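Local coordinates for protein imidazolonepropionase (Unidentified, PDB 2Q09) that catalyses the hydrolytic opening of the imidazolone ring of imidazolone-5-propanoate to give N-formimidoyl-L-glutamate, the third step of histidine degradation, at residues A[265-269]-A[296-301]; A[327-333]-A[385-390]. All coordinates share one frame; numbering follows the deposited sequence.

Contact 1: A[265-269]-A[296-301]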
loop_
_atom_site.group_PDB
_atom_site.type_symbol
_atom_site.label_atom_id
_atom_site.label_comp_id
_atom_site.label_asym_id
_atom_site.label_seq_id
_atom_site.Cartn_x
_atom_site.Cartn_y
_atom_site.Cartn_z
ATOM N N HIS A 265 -7.944 7.445 0.771
ATOM C CA HIS A 265 -9.399 7.360 0.987
ATOM C C HIS A 265 -10.061 8.403 0.090
ATOM O O HIS A 265 -10.558 8.070 -0.985
ATOM C CB HIS A 265 -9.776 7.566 2.456
ATOM C CG HIS A 265 -9.593 6.338 3.295
ATOM N ND1 HIS A 265 -10.290 5.171 3.058
ATOM C CD2 HIS A 265 -8.785 6.092 4.352
ATOM C CE1 HIS A 265 -9.917 4.256 3.937
ATOM N NE2 HIS A 265 -9.006 4.787 4.731
ATOM N N LEU A 266 -10.084 9.659 0.534
ATOM C CA LEU A 266 -10.606 10.753 -0.278
ATOM C C LEU A 266 -12.085 10.782 -0.665
ATOM O O LEU A 266 -12.450 11.500 -1.596
ATOM C CB LEU A 266 -9.767 10.843 -1.559
ATOM C CG LEU A 266 -8.276 11.203 -1.484
ATOM C CD1 LEU A 266 -7.639 10.697 -0.203
ATOM C CD2 LEU A 266 -7.573 10.622 -2.692
ATOM N N GLU A 267 -12.939 10.026 0.020
ATOM C CA GLU A 267 -14.363 10.041 -0.320
ATOM C C GLU A 267 -14.903 11.472 -0.423
ATOM O O GLU A 267 -15.691 11.784 -1.316
ATOM C CB GLU A 267 -15.188 9.280 0.729
ATOM C CG GLU A 267 -15.275 7.760 0.550
ATOM C CD GLU A 267 -13.953 7.061 0.750
ATOM O OE1 GLU A 267 -13.081 7.630 1.434
ATOM O OE2 GLU A 267 -13.792 5.933 0.238
ATOM N N TYR A 268 -14.466 12.336 0.492
ATOM C CA TYR A 268 -14.923 13.728 0.532
ATOM C C TYR A 268 -13.945 14.776 0.001
ATOM O O TYR A 268 -14.015 15.943 0.387
ATOM C CB TYR A 268 -15.312 14.089 1.969
ATOM C CG TYR A 268 -16.549 13.377 2.465
ATOM C CD1 TYR A 268 -17.815 13.931 2.283
ATOM C CD2 TYR A 268 -16.461 12.126 3.077
ATOM C CE1 TYR A 268 -18.969 13.255 2.700
ATOM C CE2 TYR A 268 -17.600 11.441 3.494
ATOM C CZ TYR A 268 -18.851 12.012 3.302
ATOM O OH TYR A 268 -19.985 11.338 3.703
ATOM N N LEU A 269 -13.040 14.378 -0.881
ATOM C CA LEU A 269 -12.075 15.324 -1.435
ATOM C C LEU A 269 -12.797 16.353 -2.308
ATOM O O LEU A 269 -13.709 16.011 -3.060
ATOM C CB LEU A 269 -11.027 14.582 -2.261
ATOM C CG LEU A 269 -9.920 15.397 -2.937
ATOM C CD1 LEU A 269 -9.031 16.053 -1.890
ATOM C CD2 LEU A 269 -9.094 14.470 -3.821
ATOM N N GLU A 296 -20.347 2.443 2.558
ATOM C CA GLU A 296 -20.365 3.872 2.282
ATOM C C GLU A 296 -21.128 4.148 0.989
ATOM O O GLU A 296 -21.262 3.263 0.140
ATOM C CB GLU A 296 -18.921 4.379 2.168
ATOM C CG GLU A 296 -18.787 5.859 1.837
ATOM C CD GLU A 296 -19.389 6.757 2.899
ATOM O OE1 GLU A 296 -18.897 6.735 4.047
ATOM O OE2 GLU A 296 -20.351 7.485 2.580
ATOM N N THR A 297 -21.635 5.366 0.843
ATOM C CA THR A 297 -22.361 5.725 -0.366
ATOM C C THR A 297 -21.734 6.923 -1.067
ATOM O O THR A 297 -22.059 7.211 -2.213
ATOM C CB THR A 297 -23.848 6.014 -0.065
ATOM O OG1 THR A 297 -23.944 6.966 1.001
ATOM C CG2 THR A 297 -24.565 4.725 0.346
ATOM N N LYS A 298 -20.829 7.608 -0.378
ATOM C CA LYS A 298 -20.145 8.765 -0.956
ATOM C C LYS A 298 -18.888 8.284 -1.672
ATOM O O LYS A 298 -17.929 7.842 -1.044
ATOM C CB LYS A 298 -19.771 9.762 0.140
ATOM C CG LYS A 298 -19.216 11.089 -0.368
ATOM C CD LYS A 298 -20.188 11.778 -1.310
ATOM C CE LYS A 298 -19.872 13.253 -1.426
ATOM N NZ LYS A 298 -18.407 13.488 -1.486
ATOM N N LEU A 299 -18.910 8.365 -2.997
ATOM C CA LEU A 299 -17.786 7.921 -3.821
ATOM C C LEU A 299 -16.680 8.962 -3.940
ATOM O O LEU A 299 -16.943 10.159 -3.956
ATOM C CB LEU A 299 -18.287 7.588 -5.221
ATOM C CG LEU A 299 -19.313 6.460 -5.338
ATOM C CD1 LEU A 299 -20.356 6.818 -6.381
ATOM C CD2 LEU A 299 -18.616 5.166 -5.689
ATOM N N PRO A 300 -15.420 8.510 -3.996
ATOM C CA PRO A 300 -14.284 9.429 -4.123
ATOM C C PRO A 300 -14.463 10.126 -5.475
ATOM O O PRO A 300 -15.040 9.559 -6.399
ATOM C CB PRO A 300 -13.072 8.499 -4.124
ATOM C CG PRO A 300 -13.533 7.313 -3.354
ATOM C CD PRO A 300 -14.955 7.122 -3.884
ATOM N N PRO A 301 -14.005 11.378 -5.604
ATOM C CA PRO A 301 -14.144 12.119 -6.863
ATOM C C PRO A 301 -13.231 11.633 -7.994
ATOM O O PRO A 301 -12.374 12.375 -8.493
ATOM C CB PRO A 301 -13.833 13.556 -6.442
ATOM C CG PRO A 301 -12.744 13.346 -5.430
ATOM C CD PRO A 301 -13.280 12.184 -4.608
#

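Contact 2: A[327-333]-A[385-390]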
loop_
_atom_site.group_PDB
_atom_site.type_symbol
_atom_site.label_atom_id
_atom_site.label_comp_id
_atom_site.label_asym_id
_atom_site.label_seq_id
_atom_site.Cartn_x
_atom_site.Cartn_y
_atom_site.Cartn_z
ATOM N N SER A 327 -6.347 -9.287 -0.021
ATOM C CA SER A 327 -6.259 -9.475 -1.457
ATOM C C SER A 327 -6.103 -8.121 -2.141
ATOM O O SER A 327 -6.945 -7.231 -1.981
ATOM C CB SER A 327 -7.526 -10.157 -1.979
ATOM O OG SER A 327 -7.459 -10.325 -3.385
ATOM N N LEU A 328 -5.023 -7.955 -2.895
ATOM C CA LEU A 328 -4.816 -6.708 -3.618
ATOM C C LEU A 328 -5.661 -6.764 -4.886
ATOM O O LEU A 328 -6.273 -5.777 -5.289
ATOM C CB LEU A 328 -3.346 -6.520 -4.007
ATOM C CG LEU A 328 -3.087 -5.313 -4.921
ATOM C CD1 LEU A 328 -3.514 -4.029 -4.213
ATOM C CD2 LEU A 328 -1.609 -5.248 -5.297
ATOM N N ARG A 329 -5.689 -7.932 -5.515
ATOM C CA ARG A 329 -6.456 -8.086 -6.742
ATOM C C ARG A 329 -7.954 -7.883 -6.549
ATOM O O ARG A 329 -8.627 -7.377 -7.443
ATOM C CB ARG A 329 -6.152 -9.439 -7.389
ATOM C CG ARG A 329 -4.716 -9.474 -7.933
ATOM C CD ARG A 329 -4.352 -10.792 -8.587
ATOM N NE ARG A 329 -5.130 -11.039 -9.794
ATOM C CZ ARG A 329 -4.968 -12.109 -10.567
ATOM N NH1 ARG A 329 -4.050 -13.015 -10.249
ATOM N NH2 ARG A 329 -5.723 -12.292 -11.639
HETATM N N MSE A 330 -8.477 -8.251 -5.381
HETATM C CA MSE A 330 -9.902 -8.056 -5.115
HETATM C C MSE A 330 -10.114 -6.540 -5.079
HETATM O O MSE A 330 -11.137 -6.019 -5.533
HETATM C CB MSE A 330 -10.292 -8.663 -3.765
HETATM C CG MSE A 330 -11.773 -8.564 -3.434
HETATM SE SE MSE A 330 -12.876 -9.687 -4.606
HETATM C CE MSE A 330 -13.790 -8.306 -5.591
ATOM N N ALA A 331 -9.128 -5.829 -4.543
ATOM C CA ALA A 331 -9.214 -4.374 -4.461
ATOM C C ALA A 331 -9.242 -3.771 -5.863
ATOM O O ALA A 331 -9.937 -2.785 -6.121
ATOM C CB ALA A 331 -8.024 -3.815 -3.677
HETATM N N MSE A 332 -8.466 -4.360 -6.766
HETATM C CA MSE A 332 -8.421 -3.884 -8.147
HETATM C C MSE A 332 -9.794 -4.095 -8.791
HETATM O O MSE A 332 -10.311 -3.223 -9.499
HETATM C CB MSE A 332 -7.350 -4.653 -8.925
HETATM C CG MSE A 332 -5.929 -4.390 -8.414
HETATM SE SE MSE A 332 -4.622 -5.604 -9.136
HETATM C CE MSE A 332 -4.484 -4.796 -10.935
ATOM N N ASN A 333 -10.372 -5.268 -8.551
ATOM C CA ASN A 333 -11.687 -5.596 -9.091
ATOM C C ASN A 333 -12.722 -4.607 -8.548
ATOM O O ASN A 333 -13.587 -4.126 -9.280
ATOM C CB ASN A 333 -12.056 -7.030 -8.706
ATOM C CG ASN A 333 -13.363 -7.490 -9.312
ATOM O OD1 ASN A 333 -14.445 -7.073 -8.888
ATOM N ND2 ASN A 333 -13.270 -8.354 -10.322
ATOM N N GLU A 385 -6.865 -9.237 -17.317
ATOM C CA GLU A 385 -7.364 -10.316 -16.478
ATOM C C GLU A 385 -6.951 -10.209 -15.003
ATOM O O GLU A 385 -7.602 -10.787 -14.128
ATOM C CB GLU A 385 -6.925 -11.676 -17.034
ATOM C CG GLU A 385 -7.412 -12.826 -16.167
ATOM C CD GLU A 385 -7.436 -14.160 -16.885
ATOM O OE1 GLU A 385 -7.808 -15.153 -16.234
ATOM O OE2 GLU A 385 -7.092 -14.225 -18.087
ATOM N N LEU A 386 -5.890 -9.461 -14.715
ATOM C CA LEU A 386 -5.432 -9.338 -13.332
ATOM C C LEU A 386 -6.442 -8.630 -12.428
ATOM O O LEU A 386 -6.510 -8.917 -11.234
ATOM C CB LEU A 386 -4.080 -8.623 -13.284
ATOM C CG LEU A 386 -2.988 -9.344 -14.077
ATOM C CD1 LEU A 386 -1.638 -8.662 -13.853
ATOM C CD2 LEU A 386 -2.916 -10.792 -13.647
ATOM N N SER A 387 -7.217 -7.711 -12.998
ATOM C CA SER A 387 -8.253 -6.987 -12.257
ATOM C C SER A 387 -9.581 -7.746 -12.337
ATOM O O SER A 387 -10.513 -7.463 -11.581
ATOM C CB SER A 387 -8.485 -5.586 -12.858
ATOM O OG SER A 387 -7.343 -4.763 -12.755
ATOM N N TYR A 388 -9.661 -8.699 -13.262
ATOM C CA TYR A 388 -10.892 -9.440 -13.510
ATOM C C TYR A 388 -11.107 -10.727 -12.713
ATOM O O TYR A 388 -11.995 -10.783 -11.855
ATOM C CB TYR A 388 -10.994 -9.759 -15.007
ATOM C CG TYR A 388 -12.378 -10.163 -15.453
ATOM C CD1 TYR A 388 -13.382 -9.208 -15.598
ATOM C CD2 TYR A 388 -12.694 -11.497 -15.715
ATOM C CE1 TYR A 388 -14.672 -9.570 -16.001
ATOM C CE2 TYR A 388 -13.971 -11.869 -16.111
ATOM C CZ TYR A 388 -14.953 -10.903 -16.254
ATOM O OH TYR A 388 -16.218 -11.272 -16.646
ATOM N N LEU A 389 -10.319 -11.759 -13.016
ATOM C CA LEU A 389 -10.439 -13.054 -12.349
ATOM C C LEU A 389 -9.637 -13.041 -11.056
ATOM O O LEU A 389 -8.405 -12.956 -11.081
ATOM C CB LEU A 389 -9.917 -14.170 -13.262
ATOM C CG LEU A 389 -10.075 -15.583 -12.698
ATOM C CD1 LEU A 389 -11.543 -15.916 -12.538
ATOM C CD2 LEU A 389 -9.406 -16.569 -13.636
ATOM N N ILE A 390 -10.344 -13.167 -9.937
ATOM C CA ILE A 390 -9.723 -13.110 -8.617
ATOM C C ILE A 390 -9.694 -14.422 -7.843
ATOM O O ILE A 390 -10.556 -15.271 -8.029
ATOM C CB ILE A 390 -10.467 -12.059 -7.748
ATOM C CG1 ILE A 390 -10.713 -10.774 -8.560
ATOM C CG2 ILE A 390 -9.691 -11.769 -6.473
ATOM C CD1 ILE A 390 -9.450 -10.089 -9.047
#

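Contact 1: A[265-269]-A[296-301]
K298 lays its aliphatic chain over one face of the Y268 ring, joining two loops of the amidohydrolase TIM barrel: the one that follows strand 262-265, where L266 to L269 form a type I beta turn, and the one that leads into helix 302-307. The touch is a CH-pi contact, with K298 CG 3.9 Å from the centroid of the Y268 ring and displaced toward its rim. K298 CG stands anti to the backbone N (chi1 -172°), and bends at chi2 and chi4 then carry the ammonium back to the turn, where NZ makes a weak hydrogen bond to E267 O (3.2 Å). Lysine suits this place because its methylenes can pack on a ring while its end reaches a backbone carbonyl.

E267 passes in front of the K298 carbonyl, its CG only 3.1 Å from K298 O, an oxygen that is buried here without a hydrogen-bond partner. A bend at chi2 (67°) swings the E267 carboxylate alongside P300, OE2 lying near the proline CG. E296 serves its own loop: OE2 accepts from T297 N above the carboxylate plane and from K298 N (3.0 Å) on its anti lone pair. Replacing E296 by an alanine would probably leave both amides without this acceptor and let the bend carrying K298 shift against Y268.

The two prolines give the second loop a stiff, nonpolar surface toward the turn. P300 also rests on L286 of strand 283-286. P301 stands at the N-cap of helix 302-307, where the helix requires no backbone N-H, so a proline is tolerated. Its CG packs on L269 CB at 3.8 Å, the two side chains crossing at about a right angle, while its CD lies 3.2 Å from L266 O, the same oxygen that accepts L269 N to close the turn.

Contact 2: A[327-333]-A[385-390]
R329 and N333, one turn apart on helix 328-339, reach polar side chains to the carbonyls of the short, loosely formed helical turn 385-388. R329 NE donates to L386 O (2.9 Å, 152° at the hydrogen), in the carbonyl plane on a lone pair, and NH2 adds a weak bond to E385 O; NH2 also has Q394 as a partner beyond the two segments. A bend at chi3 (66°) turns the guanidinium across these carbonyls. N333 ND2 makes two weak bonds, to S387 O (3.2 Å) and Y388 O (3.1 Å). Arginine and asparagine suit these places because their ends carry N-H groups for backbone carbonyls.

Van der Waals packing fills in between. The branched I390 spreads along the helix, CD1 against R329 CB (3.7 Å) and CG2 near M330 CB. A methyl, L386 CD2, sits over one face of the R329 guanidinium, 3.8 Å from NH2, and another, CE of selenomethionine M332, meets the hydroxyl S387 OG at 3.4 Å.

At the helix start S327 is the N-cap: its OG accepts from M330 N and is also hydrogen-bonded to E133. M332 and L386 both lean on M347 of helix 343-349, while R329 and L386 touch W378 of strand 375-378.

Overall arrangement
The two contacts follow one another in sequence and do not touch: their centres are 21 Å apart and their nearest atoms about 11 Å. Contact 1 is the one joined to the active site, since H265 lines the inhibitor pocket, its side chain about 4 Å from both the bound hydantoin propionate and the iron that H72, H74, H242 and D317 hold. The rest of 265-269 leads away from the pocket to meet 296-301. Contact 2 stands further back, the S327 side chain about 11 Å from that of D317, and ties helix 328-339 to the chain segment that follows strand 375-378.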